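Local atomic coordinates of alpha-fucosidase GH29 (Fusarium graminearum, PDB entry 4PSR), a protein that probably hydrolyses alpha-linked L-fucose from the carbohydrate chains of glycoproteins, as a family 29 glycoside hydrolase built on a TIM barrel. Residues A44-P49 / S309-T314; R297-T302 / N336-L341; L442-S447 / L489-G494. All blocks are in the same frame, centred on the assembly; numbering follows the deposited sequence. Where two conformers were deposited one is given.

From the N terminus, the chain leaves barrel strand 29-33 and soon reaches 44-49, the first half of contact 1, whose partner 309-314 closes a loop of some 260 residues. Before that closure, 297-302 has already opened contact 2, which closes at 336-341, so contacts 1 and 2 cross. Contact 1 ties together two loops beside the bound fucose, one following the first barrel strand and the other the seventh; contact 2 pairs the seventh and eighth strands themselves. Contact 3 (442-447 with 489-494) follows in series, joining two strands of the antiparallel sheet beyond the barrel, its centre about 50 Å from that of contact 1.

Contact 1: residues A44-P49 / S309-T314; sequences ASEWYP and SSWSYT. With FUL (beta-L-fucopyranose), chain M.
E46 and W311 run alongside one another in the same direction, and together they form part of the fucose site at the mouth of the TIM barrel. The polar link across the contact is W311 N to E46 OE1, 3.0 Å long and bent to 143°; the N-H meets the oxygen from above the carboxylate plane. That plane stands 86° to the indole, with E46 OE2 3.3 Å from W311 CD1. E46 CG is wedged between its backbone N and carbonyl carbon (chi1 73°), and the bend at chi2 turns CD toward W311.

The sugar is bound by E46 and W47. Fucose O3 donates to E46 OE2 at 2.7 Å, an oxygen also hydrogen-bonded to a glycerol, probably from the crystallisation liquor. W47 NE1 reaches fucose O2 at 2.9 Å and makes a weaker bond to O3, while O2 lies at the edge of the indole. W311 offers a face instead: the methyl carbon C6 of the sugar rests over it toward the rim, 3.6 Å from CZ2. H34, H126, H127, D226 and K272 also hydrogen-bond the sugar.

Behind the site the packing is close. S45 CB and S310 CB are 3.4 Å apart, tighter than usual, and S312 CB meets E46 CB, while T314 CG2 covers the backbone of A44. Local bonds shape both loops: S45 OG caps W47 N, opening the turn into helix 48-51, and S310 OG donates to S312 O at 2.7 Å on a lone pair.

Around the pair, A44 and Y48 touch helix 58-66, S312 OG bonds T39, and W311 leans on D303 and A305 of strand 300-305, so the first loop rests on that helix and the second on the barrel strand.

Contact 2: residues R297-T302 / N336-L341; sequences RPYWQT and NGNMLL
W300, Q301 and T302 pair in parallel with G337, N338 and M339, the strand axes 4.4 Å apart at 26°, as the seventh and eighth strands of the TIM barrel. N338 N donates to W300 O, T302 N to N338 O and L340 N to T302 O; a weak bond from W300 N to N336 O starts the ladder.

The peptide of N336 and G337 lies between two aromatic rings. W300 takes G337 CA over its six-membered ring, 3.6 Å from the centroid, a CH-pi contact that the lack of a side chain on G337 allows the ring to make closely. W300 CG lies between its own backbone N and carbonyl carbon (chi1 53°), a position from which the indole can cover G337. Y299, by contrast, brings a face to the carbonyl: N336 O stands 3.4 Å above the ring, over its centre. The phenol then extends to N338, where Y299 OH donates to N338 OD1 at 2.7 Å from 44° above the amide plane. Farther along, Q301 NE2 passes L340 CB at 3.8 Å. Outside the pair, W300 NE1 bonds K335 O, N338 ND2 bonds Y24 O, and the Q301 amide bonds Y24 OH and D286.

R297 and N336 cross at about a right angle without bonding directly. Water 1 bridges them, 3.0 Å from R297 NH1 and 2.8 Å from N336 OD1. N336 also ends helix 322-334 in a Schellman motif, completing the beta-alpha-beta crossover.

E531 of helix 526-532 forms a salt bridge with R297 NH1 and accepts from N336 ND2 through the same oxygen, and from Y299 N through the other. The gathered donors would be expected to favour an ionised E531, linking the start of this strand pair to the C-terminal part of the chain through one salt bridge and two hydrogen bonds from neutral donors.

Contact 3: residues L442-S447 / L489-G494; sequences LESLKS and LTFDGG
L445 lays its CD1 methyl over one face of the F491 ring, 3.9 Å from the centroid and toward the rim, a CH-pi contact between neighbouring strands of the antiparallel sheet that follows the TIM barrel. The strands are joined through a classic beta bulge, in which K446 and S447 both face T490. L445 and F491 form a non-hydrogen-bonded pair, S447 and T490 a hydrogen-bonded one. T490 O takes K446 N at 2.8 Å and, more weakly, S447 N, while T490 N returns a bond to S447 O. D492 N donates to S444 O at 2.9 Å.

The same face of the sheet carries the apolar cluster. L445 CG, anti to the backbone N (chi1 -179°), carries CD1 to the ring and also against L489 CB, at 3.9 Å. L442 CD2 comes in at the edge of the F491 ring instead, 4.0 Å from CE1. L442 opens a type I turn that runs to L445. W464 lies against both L442 and L445, and L471 against L442 and L489, so strands 464-466 and 471-474 cover this side.

T490 and S447 point to the other face. Nearby, K446 bends along its length and crosses D492 at about a right angle; K446 NZ forms a salt bridge with D492 OD1, but since D492 was modelled in two conformers, this bridge is doubtful.

Two waters bridge polar atoms across the contact. Water 2 joins S444 OG to G494 O, and water 3 sits 2.8 Å from S447 OG and 2.9 Å from T490 OG1.

Contact 1: residues A44-P49 / S309-T314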
loop_
_atom_site.group_PDB
_atom_site.type_symbol
_atom_site.label_atom_id
_atom_site.label_comp_id
_atom_site.label_asym_id
_atom_site.label_seq_id
_atom_site.Cartn_x
_atom_site.Cartn_y
_atom_site.Cartn_z
ATOM N N ALA A 44 -22.425 8.771 4.605
ATOM C CA ALA A 44 -22.235 7.580 3.760
ATOM C C ALA A 44 -20.741 7.268 3.491
ATOM O O ALA A 44 -20.193 6.344 4.068
ATOM C CB ALA A 44 -23.031 7.696 2.466
ATOM N N SER A 45 -20.116 8.026 2.598
ATOM C CA SER A 45 -18.715 7.849 2.252
ATOM C C SER A 45 -18.242 9.014 1.414
ATOM O O SER A 45 -18.991 9.942 1.104
ATOM C CB SER A 45 -18.495 6.560 1.461
ATOM O OG SER A 45 -19.053 6.689 0.173
ATOM N N GLU A 46 -16.963 8.953 1.060
ATOM C CA GLU A 46 -16.379 9.889 0.120
ATOM C C GLU A 46 -16.988 9.821 -1.281
ATOM O O GLU A 46 -16.712 10.694 -2.093
ATOM C CB GLU A 46 -14.852 9.695 0.055
ATOM C CG GLU A 46 -14.368 8.437 -0.671
ATOM C CD GLU A 46 -14.644 7.106 0.008
ATOM O OE1 GLU A 46 -14.907 7.050 1.224
ATOM O OE2 GLU A 46 -14.587 6.081 -0.721
ATOM N N TRP A 47 -17.804 8.787 -1.570
ATOM C CA TRP A 47 -18.567 8.744 -2.828
ATOM C C TRP A 47 -19.871 9.547 -2.757
ATOM O O TRP A 47 -20.616 9.561 -3.726
ATOM C CB TRP A 47 -18.826 7.302 -3.303
ATOM C CG TRP A 47 -17.640 6.666 -3.986
ATOM C CD1 TRP A 47 -16.304 6.884 -3.742
ATOM C CD2 TRP A 47 -17.691 5.714 -5.068
ATOM N NE1 TRP A 47 -15.533 6.130 -4.607
ATOM C CE2 TRP A 47 -16.363 5.407 -5.432
ATOM C CE3 TRP A 47 -18.738 5.084 -5.752
ATOM C CZ2 TRP A 47 -16.058 4.511 -6.472
ATOM C CZ3 TRP A 47 -18.432 4.194 -6.784
ATOM C CH2 TRP A 47 -17.111 3.923 -7.134
ATOM N N TYR A 48 -20.134 10.228 -1.654
ATOM C CA TYR A 48 -21.356 11.057 -1.549
ATOM C C TYR A 48 -21.585 11.969 -2.753
ATOM O O TYR A 48 -22.717 12.072 -3.209
ATOM C CB TYR A 48 -21.348 11.882 -0.277
ATOM C CG TYR A 48 -22.655 12.604 -0.011
ATOM C CD1 TYR A 48 -23.642 12.015 0.759
ATOM C CD2 TYR A 48 -22.874 13.886 -0.486
ATOM C CE1 TYR A 48 -24.843 12.665 1.016
ATOM C CE2 TYR A 48 -24.062 14.533 -0.248
ATOM C CZ TYR A 48 -25.030 13.931 0.533
ATOM O OH TYR A 48 -26.215 14.587 0.808
ATOM N N PRO A 49 -20.542 12.624 -3.296
ATOM C CA PRO A 49 -20.799 13.502 -4.447
ATOM C C PRO A 49 -21.426 12.782 -5.637
ATOM O O PRO A 49 -22.168 13.421 -6.409
ATOM C CB PRO A 49 -19.402 14.037 -4.810
ATOM C CG PRO A 49 -18.575 13.871 -3.558
ATOM C CD PRO A 49 -19.124 12.662 -2.863
ATOM N N SER A 309 -15.764 2.165 8.530
ATOM C CA SER A 309 -16.879 2.588 7.718
ATOM C C SER A 309 -16.291 2.886 6.285
ATOM O O SER A 309 -15.830 1.969 5.639
ATOM C CB SER A 309 -17.611 3.727 8.464
ATOM O OG SER A 309 -18.050 3.293 9.794
ATOM N N SER A 310 -16.352 4.137 5.824
ATOM C CA SER A 310 -15.712 4.809 4.667
ATOM C C SER A 310 -14.267 5.363 4.781
ATOM O O SER A 310 -13.686 5.280 5.852
ATOM C CB SER A 310 -16.722 5.899 4.289
ATOM O OG SER A 310 -16.237 7.206 4.256
ATOM N N TRP A 311 -13.691 5.878 3.696
ATOM C CA TRP A 311 -12.346 6.504 3.711
ATOM C C TRP A 311 -12.404 7.935 4.277
ATOM O O TRP A 311 -11.399 8.468 4.754
ATOM C CB TRP A 311 -11.676 6.506 2.314
ATOM C CG TRP A 311 -11.498 5.133 1.758
ATOM C CD1 TRP A 311 -12.444 4.398 1.115
ATOM C CD2 TRP A 311 -10.311 4.318 1.793
ATOM N NE1 TRP A 311 -11.938 3.188 0.755
ATOM C CE2 TRP A 311 -10.627 3.107 1.159
ATOM C CE3 TRP A 311 -9.011 4.500 2.291
ATOM C CZ2 TRP A 311 -9.704 2.076 1.015
ATOM C CZ3 TRP A 311 -8.087 3.482 2.136
ATOM C CH2 TRP A 311 -8.441 2.280 1.518
ATOM N N SER A 312 -13.574 8.557 4.229
ATOM C CA SER A 312 -13.753 9.941 4.675
ATOM C C SER A 312 -14.695 9.970 5.893
ATOM O O SER A 312 -15.535 9.106 6.068
ATOM C CB SER A 312 -14.308 10.736 3.503
ATOM O OG SER A 312 -14.627 12.072 3.841
ATOM N N TYR A 313 -14.507 10.948 6.777
ATOM C CA TYR A 313 -15.278 11.033 8.002
ATOM C C TYR A 313 -16.767 11.116 7.740
ATOM O O TYR A 313 -17.211 11.914 6.941
ATOM C CB TYR A 313 -14.836 12.265 8.830
ATOM C CG TYR A 313 -15.606 12.360 10.117
ATOM C CD1 TYR A 313 -15.186 11.648 11.236
ATOM C CD2 TYR A 313 -16.762 13.127 10.226
ATOM C CE1 TYR A 313 -15.909 11.672 12.415
ATOM C CE2 TYR A 313 -17.478 13.149 11.417
ATOM C CZ TYR A 313 -17.017 12.412 12.492
ATOM O OH TYR A 313 -17.707 12.414 13.692
ATOM N N THR A 314 -17.524 10.316 8.487
ATOM C CA THR A 314 -18.980 10.411 8.475
ATOM C C THR A 314 -19.480 10.392 9.914
ATOM O O THR A 314 -18.865 9.795 10.805
ATOM C CB THR A 314 -19.603 9.236 7.673
ATOM O OG1 THR A 314 -19.245 7.980 8.271
ATOM C CG2 THR A 314 -19.134 9.242 6.224
HETATM C C1 FUL M . -11.019 3.610 -4.460
HETATM C C2 FUL M . -11.820 4.897 -4.452
HETATM O O2 FUL M . -12.989 4.817 -5.282
HETATM C C3 FUL M . -12.204 5.135 -3.015
HETATM O O3 FUL M . -13.021 6.283 -2.945
HETATM C C4 FUL M . -10.929 5.311 -2.230
HETATM O O4 FUL M . -10.255 6.483 -2.680
HETATM C C5 FUL M . -10.055 4.076 -2.406
HETATM C C6 FUL M . -8.715 4.198 -1.713
HETATM O O5 FUL M . -9.800 3.780 -3.777
HETATM O O1 FUL M . -10.706 3.291 -5.792
#

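Contact 2: residues R297-T302 / N336-L341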
loop_
_atom_site.group_PDB
_atom_site.type_symbol
_atom_site.label_atom_id
_atom_site.label_comp_id
_atom_site.label_asym_id
_atom_site.label_seq_id
_atom_site.Cartn_x
_atom_site.Cartn_y
_atom_site.Cartn_z
ATOM N N ARG A 297 6.012 -10.660 -5.744
ATOM C CA ARG A 297 7.143 -9.906 -6.279
ATOM C C ARG A 297 6.770 -9.494 -7.703
ATOM O O ARG A 297 6.119 -10.274 -8.418
ATOM C CB ARG A 297 8.418 -10.754 -6.293
ATOM C CG ARG A 297 8.796 -11.280 -4.899
ATOM C CD ARG A 297 10.103 -12.045 -4.897
ATOM N NE ARG A 297 10.509 -12.444 -3.551
ATOM C CZ ARG A 297 11.084 -11.628 -2.680
ATOM N NH1 ARG A 297 11.344 -10.362 -2.999
ATOM N NH2 ARG A 297 11.397 -12.079 -1.477
ATOM N N PRO A 298 7.185 -8.296 -8.142
ATOM C CA PRO A 298 8.083 -7.389 -7.423
ATOM C C PRO A 298 7.383 -6.577 -6.344
ATOM O O PRO A 298 6.165 -6.686 -6.118
ATOM C CB PRO A 298 8.612 -6.481 -8.534
ATOM C CG PRO A 298 7.473 -6.422 -9.493
ATOM C CD PRO A 298 6.889 -7.794 -9.489
ATOM N N TYR A 299 8.189 -5.739 -5.699
ATOM C CA TYR A 299 7.725 -4.894 -4.581
ATOM C C TYR A 299 6.432 -4.163 -4.925
ATOM O O TYR A 299 6.297 -3.583 -6.007
ATOM C CB TYR A 299 8.822 -3.871 -4.223
ATOM C CG TYR A 299 8.779 -3.497 -2.756
ATOM C CD1 TYR A 299 9.511 -4.211 -1.808
ATOM C CD2 TYR A 299 7.946 -2.470 -2.304
ATOM C CE1 TYR A 299 9.421 -3.910 -0.467
ATOM C CE2 TYR A 299 7.859 -2.158 -0.942
ATOM C CZ TYR A 299 8.590 -2.899 -0.057
ATOM O OH TYR A 299 8.515 -2.652 1.271
ATOM N N TRP A 300 5.485 -4.171 -3.995
ATOM C CA TRP A 300 4.132 -3.650 -4.207
ATOM C C TRP A 300 3.701 -2.836 -2.974
ATOM O O TRP A 300 4.458 -2.727 -1.974
ATOM C CB TRP A 300 3.143 -4.825 -4.482
ATOM C CG TRP A 300 3.230 -5.859 -3.417
ATOM C CD1 TRP A 300 4.106 -6.887 -3.373
ATOM C CD2 TRP A 300 2.499 -5.898 -2.180
ATOM N NE1 TRP A 300 3.961 -7.583 -2.189
ATOM C CE2 TRP A 300 2.998 -6.979 -1.432
ATOM C CE3 TRP A 300 1.481 -5.121 -1.635
ATOM C CZ2 TRP A 300 2.501 -7.310 -0.170
ATOM C CZ3 TRP A 300 0.992 -5.438 -0.369
ATOM C CH2 TRP A 300 1.511 -6.536 0.346
ATOM N N GLN A 301 2.516 -2.248 -3.004
ATOM C CA GLN A 301 1.952 -1.647 -1.794
ATOM C C GLN A 301 0.464 -1.890 -1.747
ATOM O O GLN A 301 -0.108 -2.424 -2.715
ATOM C CB GLN A 301 2.291 -0.152 -1.645
ATOM C CG GLN A 301 1.563 0.790 -2.613
ATOM C CD GLN A 301 1.406 2.175 -2.024
ATOM O OE1 GLN A 301 2.402 2.898 -1.832
ATOM N NE2 GLN A 301 0.177 2.518 -1.644
ATOM N N THR A 302 -0.153 -1.511 -0.639
ATOM C CA THR A 302 -1.589 -1.585 -0.477
ATOM C C THR A 302 -2.011 -0.418 0.417
ATOM O O THR A 302 -1.189 0.154 1.153
ATOM C CB THR A 302 -2.024 -2.952 0.044
ATOM O OG1 THR A 302 -3.452 -3.049 0.072
ATOM C CG2 THR A 302 -1.512 -3.180 1.446
ATOM N N ASN A 336 6.283 -8.569 1.166
ATOM C CA ASN A 336 7.104 -7.774 0.227
ATOM C C ASN A 336 6.418 -6.504 -0.240
ATOM O O ASN A 336 6.647 -6.046 -1.381
ATOM C CB ASN A 336 7.601 -8.640 -0.950
ATOM C CG ASN A 336 8.694 -7.988 -1.764
ATOM O OD1 ASN A 336 9.675 -7.465 -1.242
ATOM N ND2 ASN A 336 8.546 -8.076 -3.085
ATOM N N GLY A 337 5.638 -5.902 0.652
ATOM C CA GLY A 337 4.954 -4.648 0.366
ATOM C C GLY A 337 5.095 -3.569 1.414
ATOM O O GLY A 337 5.607 -3.807 2.507
ATOM N N ASN A 338 4.616 -2.372 1.064
ATOM C CA ASN A 338 4.350 -1.290 2.023
ATOM C C ASN A 338 2.850 -1.181 2.312
ATOM O O ASN A 338 2.026 -1.583 1.480
ATOM C CB ASN A 338 4.799 0.080 1.491
ATOM C CG ASN A 338 6.296 0.252 1.432
ATOM O OD1 ASN A 338 7.064 -0.502 2.000
ATOM N ND2 ASN A 338 6.723 1.275 0.708
ATOM N N MET A 339 2.504 -0.573 3.442
ATOM C CA MET A 339 1.117 -0.257 3.790
ATOM C C MET A 339 0.968 1.235 3.932
ATOM O O MET A 339 1.667 1.871 4.745
ATOM C CB MET A 339 0.697 -0.938 5.098
ATOM C CG MET A 339 -0.818 -0.847 5.337
ATOM S SD MET A 339 -1.391 -1.708 6.797
ATOM C CE MET A 339 -0.968 -0.451 7.931
ATOM N N LEU A 340 0.033 1.797 3.177
ATOM C CA LEU A 340 -0.313 3.219 3.260
ATOM C C LEU A 340 -1.650 3.325 3.972
ATOM O O LEU A 340 -2.701 2.892 3.449
ATOM C CB LEU A 340 -0.401 3.823 1.841
ATOM C CG LEU A 340 -0.917 5.262 1.740
ATOM C CD1 LEU A 340 -0.091 6.231 2.584
ATOM C CD2 LEU A 340 -0.979 5.702 0.258
ATOM N N LEU A 341 -1.615 3.872 5.195
ATOM C CA LEU A 341 -2.784 3.971 6.058
ATOM C C LEU A 341 -3.524 5.280 5.911
ATOM O O LEU A 341 -2.959 6.372 6.045
ATOM C CB LEU A 341 -2.364 3.781 7.521
ATOM C CG LEU A 341 -3.465 3.879 8.569
ATOM C CD1 LEU A 341 -4.503 2.775 8.427
ATOM C CD2 LEU A 341 -2.845 3.886 9.964
HETATM O O HOH W 1 12.370 -7.938 -1.589
#

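Contact 3: residues L442-S447 / L489-G494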
loop_
_atom_site.group_PDB
_atom_site.type_symbol
_atom_site.label_atom_id
_atom_site.label_comp_id
_atom_site.label_asym_id
_atom_site.label_seq_id
_atom_site.Cartn_x
_atom_site.Cartn_y
_atom_site.Cartn_z
ATOM N N LEU A 442 20.781 -25.928 11.696
ATOM C CA LEU A 442 20.918 -24.799 12.602
ATOM C C LEU A 442 22.303 -24.655 13.250
ATOM O O LEU A 442 22.465 -23.906 14.213
ATOM C CB LEU A 442 19.838 -24.842 13.687
ATOM C CG LEU A 442 18.392 -24.603 13.222
ATOM C CD1 LEU A 442 17.471 -24.685 14.432
ATOM C CD2 LEU A 442 18.217 -23.242 12.537
ATOM N N GLU A 443 23.299 -25.335 12.680
ATOM C CA GLU A 443 24.669 -25.226 13.190
ATOM C C GLU A 443 25.104 -23.765 13.214
ATOM O O GLU A 443 25.821 -23.336 14.098
ATOM C CB GLU A 443 25.650 -26.042 12.337
ATOM C CG GLU A 443 25.825 -25.519 10.915
ATOM C CD GLU A 443 26.735 -26.392 10.069
ATOM O OE1 GLU A 443 27.503 -27.197 10.642
ATOM O OE2 GLU A 443 26.679 -26.273 8.826
ATOM N N SER A 444 24.621 -22.993 12.240
ATOM C CA SER A 444 25.041 -21.604 12.103
ATOM C C SER A 444 24.205 -20.614 12.915
ATOM O O SER A 444 24.465 -19.413 12.867
ATOM C CB SER A 444 25.007 -21.176 10.639
ATOM O OG SER A 444 23.673 -21.043 10.188
ATOM N N LEU A 445 23.213 -21.106 13.656
ATOM C CA LEU A 445 22.441 -20.220 14.527
ATOM C C LEU A 445 23.210 -19.779 15.782
ATOM O O LEU A 445 23.334 -20.532 16.743
ATOM C CB LEU A 445 21.097 -20.855 14.909
ATOM C CG LEU A 445 20.196 -19.988 15.800
ATOM C CD1 LEU A 445 19.852 -18.662 15.138
ATOM C CD2 LEU A 445 18.940 -20.757 16.139
ATOM N N LYS A 446 23.652 -18.525 15.776
ATOM C CA LYS A 446 24.553 -17.981 16.792
ATOM C C LYS A 446 23.898 -17.407 18.023
ATOM O O LYS A 446 24.460 -17.465 19.117
ATOM C CB LYS A 446 25.320 -16.806 16.226
ATOM C CG LYS A 446 26.444 -17.133 15.300
ATOM C CD LYS A 446 27.519 -16.073 15.432
ATOM C CE LYS A 446 26.988 -14.621 15.527
ATOM N NZ LYS A 446 27.692 -13.747 14.562
ATOM N N SER A 447 22.760 -16.743 17.836
ATOM C CA SER A 447 22.078 -16.120 18.945
ATOM C C SER A 447 20.599 -15.995 18.621
ATOM O O SER A 447 20.213 -15.849 17.454
ATOM C CB SER A 447 22.658 -14.740 19.274
ATOM O OG SER A 447 22.625 -13.861 18.167
ATOM N N LEU A 489 17.029 -13.602 15.272
ATOM C CA LEU A 489 17.862 -14.801 15.105
ATOM C C LEU A 489 19.036 -14.449 14.216
ATOM O O LEU A 489 18.866 -14.075 13.073
ATOM C CB LEU A 489 17.067 -15.952 14.481
ATOM C CG LEU A 489 16.083 -16.761 15.345
ATOM C CD1 LEU A 489 14.982 -15.889 15.884
ATOM C CD2 LEU A 489 15.474 -17.874 14.547
ATOM N N THR A 490 20.246 -14.544 14.757
ATOM C CA THR A 490 21.452 -14.208 14.010
ATOM C C THR A 490 22.186 -15.469 13.602
ATOM O O THR A 490 22.420 -16.362 14.431
ATOM C CB THR A 490 22.370 -13.310 14.836
ATOM O OG1 THR A 490 21.686 -12.110 15.233
ATOM C CG2 THR A 490 23.622 -12.946 14.028
ATOM N N PHE A 491 22.538 -15.538 12.330
ATOM C CA PHE A 491 23.191 -16.695 11.766
ATOM C C PHE A 491 24.589 -16.299 11.304
ATOM O O PHE A 491 24.830 -15.150 10.933
ATOM C CB PHE A 491 22.400 -17.224 10.571
ATOM C CG PHE A 491 21.076 -17.820 10.927
ATOM C CD1 PHE A 491 20.965 -19.164 11.213
ATOM C CD2 PHE A 491 19.922 -17.033 10.970
ATOM C CE1 PHE A 491 19.731 -19.731 11.534
ATOM C CE2 PHE A 491 18.700 -17.595 11.275
ATOM C CZ PHE A 491 18.598 -18.932 11.571
ATOM N N ASP A 492 25.547 -17.221 11.392
ATOM C CA ASP A 492 26.827 -16.987 10.728
ATOM C C ASP A 492 26.684 -17.355 9.287
ATOM O O ASP A 492 26.194 -18.443 8.951
ATOM C CB ASP A 492 27.957 -17.824 11.297
ATOM C CG ASP A 492 28.652 -17.136 12.520
ATOM O OD1 ASP A 492 28.803 -15.892 12.453
ATOM O OD2 ASP A 492 29.022 -17.829 13.467
ATOM N N GLY A 493 27.092 -16.436 8.429
ATOM C CA GLY A 493 27.132 -16.667 6.995
ATOM C C GLY A 493 25.834 -16.880 6.217
ATOM O O GLY A 493 25.856 -17.444 5.120
ATOM N N GLY A 494 24.704 -16.458 6.772
ATOM C CA GLY A 494 23.472 -16.389 6.007
ATOM C C GLY A 494 22.351 -17.253 6.547
ATOM O O GLY A 494 22.588 -18.328 7.101
HETATM O O HOH W 2 23.633 -20.915 7.427
HETATM O O HOH W 3 20.214 -12.510 17.671
#